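Local coordinates for uncharacterized protein 14 (Sulfolobus islandicus filamentous virus, PDB 2H36) that is of unknown function but probably acts as a viral anti-CRISPR protein that blocks type I-D immunity of the archaeal host, at residues G70-Y76 and K87-R93. Residues are numbered along the deposited sequence; the frame is centred on the assembly and turned at random.
Sequences GITIDQY and KLEFTYR
Thr72 lies against one face of the Tyr92 ring, its CB 3.7 Å from the ring centroid in a CH-pi contact, while CG2 reaches out as far as the phenol OH (Thr72 CG2 to Tyr92 OH 3.5 Å). A chi1 of 71° in Tyr92 sets CG between the backbone N and carbonyl carbon and swings the ring over toward 70-76. Asp74 OD2 sits at the edge of the same ring, 3.9 Å from Tyr92 CE1, with the carboxylate turned 74° from the ring plane. That oxygen is held by the hydroxyls of Tyr76 and Tyr53, and the Tyr53 ring also packs edge-to-face on Phe90 and Tyr92. The two strands form an antiparallel beta hairpin within the protein's antiparallel sheet; paired bonds such as Phe90 N to Asp74 O (2.8 Å) join them, and strands 62-66 and 98-109 flank them. On the face bearing Ile73 and Thr91, Gln75 and Glu89 both extend with CG anti to the backbone N and cross: Gln75 NE2 donates nearly in its amide plane to the anti lone pair of Glu89 OE1 (3.0 Å). Ile73 CG2 rests 3.6 Å from Glu89 CD, and Gln75 OE1 comes close to Lys87 CD, while Lys87 NZ hydrogen-bonds Thr77 OG1.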
loop_
_atom_site.group_PDB
_atom_site.type_symbol
_atom_site.label_atom_id
_atom_site.label_comp_id
_atom_site.label_asym_id
_atom_site.label_seq_id
_atom_site.Cartn_x
_atom_site.Cartn_y
_atom_site.Cartn_z
ATOM N N GLY A 70 16.472 2.661 -10.625
ATOM C CA GLY A 70 15.026 2.544 -10.827
ATOM C C GLY A 70 14.178 2.554 -9.560
ATOM O O GLY A 70 12.959 2.425 -9.635
ATOM N N ILE A 71 14.946 2.524 -8.391
ATOM C CA ILE A 71 14.219 2.365 -7.129
ATOM C C ILE A 71 13.887 3.551 -6.228
ATOM O O ILE A 71 14.694 4.459 -6.071
ATOM C CB ILE A 71 15.135 1.375 -6.340
ATOM C CG1 ILE A 71 15.413 0.127 -7.177
ATOM C CG2 ILE A 71 14.513 0.990 -4.977
ATOM C CD1 ILE A 71 16.685 -0.594 -6.801
ATOM N N THR A 72 12.706 3.506 -5.616
ATOM C CA THR A 72 12.242 4.554 -4.723
ATOM C C THR A 72 11.923 4.013 -3.342
ATOM O O THR A 72 10.966 3.259 -3.165
ATOM C CB THR A 72 10.936 5.184 -5.258
ATOM O OG1 THR A 72 11.145 5.710 -6.577
ATOM C CG2 THR A 72 10.416 6.281 -4.316
ATOM N N ILE A 73 12.660 4.495 -2.337
ATOM C CA ILE A 73 12.374 4.040 -0.973
ATOM C C ILE A 73 11.488 5.202 -0.525
ATOM O O ILE A 73 11.887 6.365 -0.579
ATOM C CB ILE A 73 13.634 3.760 -0.095
ATOM C CG1 ILE A 73 14.349 2.516 -0.609
ATOM C CG2 ILE A 73 13.247 3.592 1.373
ATOM C CD1 ILE A 73 15.817 2.595 -0.509
ATOM N N ASP A 74 10.225 4.853 -0.209
ATOM C CA ASP A 74 9.284 5.902 0.112
ATOM C C ASP A 74 8.852 5.739 1.558
ATOM O O ASP A 74 8.363 4.675 1.962
ATOM C CB ASP A 74 8.173 5.713 -0.912
ATOM C CG ASP A 74 7.304 6.931 -1.064
ATOM O OD1 ASP A 74 7.722 8.006 -0.568
ATOM O OD2 ASP A 74 6.214 6.808 -1.685
ATOM N N GLN A 75 9.021 6.789 2.344
ATOM C CA GLN A 75 8.668 6.696 3.749
ATOM C C GLN A 75 7.483 7.587 4.163
ATOM O O GLN A 75 7.384 8.747 3.757
ATOM C CB GLN A 75 9.900 6.987 4.588
ATOM C CG GLN A 75 9.726 6.685 6.046
ATOM C CD GLN A 75 11.043 6.695 6.779
ATOM O OE1 GLN A 75 11.259 7.518 7.672
ATOM N NE2 GLN A 75 11.944 5.785 6.399
ATOM N N TYR A 76 6.596 7.030 4.982
ATOM C CA TYR A 76 5.392 7.729 5.441
ATOM C C TYR A 76 5.276 7.776 6.962
ATOM O O TYR A 76 5.619 6.813 7.650
ATOM C CB TYR A 76 4.159 7.101 4.806
ATOM C CG TYR A 76 4.154 7.336 3.316
ATOM C CD1 TYR A 76 4.835 6.470 2.449
ATOM C CD2 TYR A 76 3.522 8.462 2.771
ATOM C CE1 TYR A 76 4.863 6.704 1.086
ATOM C CE2 TYR A 76 3.546 8.698 1.407
ATOM C CZ TYR A 76 4.221 7.815 0.575
ATOM O OH TYR A 76 4.237 8.039 -0.777
ATOM N N LYS A 87 6.014 4.770 11.244
ATOM C CA LYS A 87 6.704 4.804 9.954
ATOM C C LYS A 87 6.417 3.622 9.045
ATOM O O LYS A 87 6.748 2.487 9.377
ATOM C CB LYS A 87 8.218 4.817 10.144
ATOM C CG LYS A 87 8.744 5.933 11.031
ATOM C CD LYS A 87 8.937 7.196 10.246
ATOM C CE LYS A 87 9.193 8.365 11.155
ATOM N NZ LYS A 87 9.468 9.591 10.350
ATOM N N LEU A 88 5.790 3.901 7.905
ATOM C CA LEU A 88 5.502 2.887 6.893
ATOM C C LEU A 88 6.502 3.195 5.785
ATOM O O LEU A 88 6.732 4.361 5.471
ATOM C CB LEU A 88 4.025 2.921 6.526
ATOM C CG LEU A 88 3.593 2.082 5.329
ATOM C CD1 LEU A 88 3.697 0.608 5.680
ATOM C CD2 LEU A 88 2.187 2.452 4.940
ATOM N N GLU A 89 7.070 2.157 5.176
ATOM C CA GLU A 89 8.066 2.368 4.118
ATOM C C GLU A 89 7.906 1.416 2.942
ATOM O O GLU A 89 7.932 0.196 3.127
ATOM C CB GLU A 89 9.454 2.216 4.714
ATOM C CG GLU A 89 10.582 2.342 3.722
ATOM C CD GLU A 89 11.944 2.223 4.401
ATOM O OE1 GLU A 89 12.416 3.237 4.974
ATOM O OE2 GLU A 89 12.533 1.113 4.366
ATOM N N PHE A 90 7.745 1.970 1.737
ATOM C CA PHE A 90 7.638 1.154 0.510
ATOM C C PHE A 90 8.815 1.252 -0.440
ATOM O O PHE A 90 9.143 2.347 -0.910
ATOM C CB PHE A 90 6.461 1.590 -0.349
ATOM C CG PHE A 90 5.119 1.410 0.308
ATOM C CD1 PHE A 90 4.574 2.417 1.101
ATOM C CD2 PHE A 90 4.379 0.253 0.104
ATOM C CE1 PHE A 90 3.333 2.263 1.693
ATOM C CE2 PHE A 90 3.133 0.101 0.693
ATOM C CZ PHE A 90 2.613 1.106 1.489
ATOM N N THR A 91 9.358 0.073 -0.816
ATOM C CA THR A 91 10.498 0.076 -1.729
ATOM C C THR A 91 9.847 -0.318 -3.039
ATOM O O THR A 91 9.179 -1.345 -3.102
ATOM C CB THR A 91 11.595 -0.921 -1.388
ATOM O OG1 THR A 91 12.196 -0.546 -0.149
ATOM C CG2 THR A 91 12.656 -0.924 -2.456
ATOM N N TYR A 92 10.017 0.494 -4.078
ATOM C CA TYR A 92 9.404 0.174 -5.367
ATOM C C TYR A 92 9.933 0.800 -6.651
ATOM O O TYR A 92 10.362 1.957 -6.674
ATOM C CB TYR A 92 7.955 0.667 -5.406
ATOM C CG TYR A 92 7.776 2.170 -5.483
ATOM C CD1 TYR A 92 7.394 2.903 -4.356
ATOM C CD2 TYR A 92 7.941 2.856 -6.689
ATOM C CE1 TYR A 92 7.204 4.282 -4.426
ATOM C CE2 TYR A 92 7.763 4.232 -6.766
ATOM C CZ TYR A 92 7.389 4.936 -5.634
ATOM O OH TYR A 92 7.203 6.295 -5.712
ATOM N N ARG A 93 9.798 -0.017 -7.735
ATOM C CA ARG A 93 10.202 0.486 -9.044
ATOM C C ARG A 93 8.874 0.913 -9.637
ATOM O O ARG A 93 7.817 0.391 -9.260
ATOM C CB ARG A 93 10.846 -0.573 -9.929
ATOM C CG ARG A 93 12.294 -0.835 -9.596
ATOM C CD ARG A 93 12.759 -2.108 -10.242
ATOM N NE ARG A 93 12.673 -2.029 -11.693
ATOM C CZ ARG A 93 13.077 -2.988 -12.515
ATOM N NH1 ARG A 93 13.600 -4.105 -12.029
ATOM N NH2 ARG A 93 12.962 -2.829 -13.821
#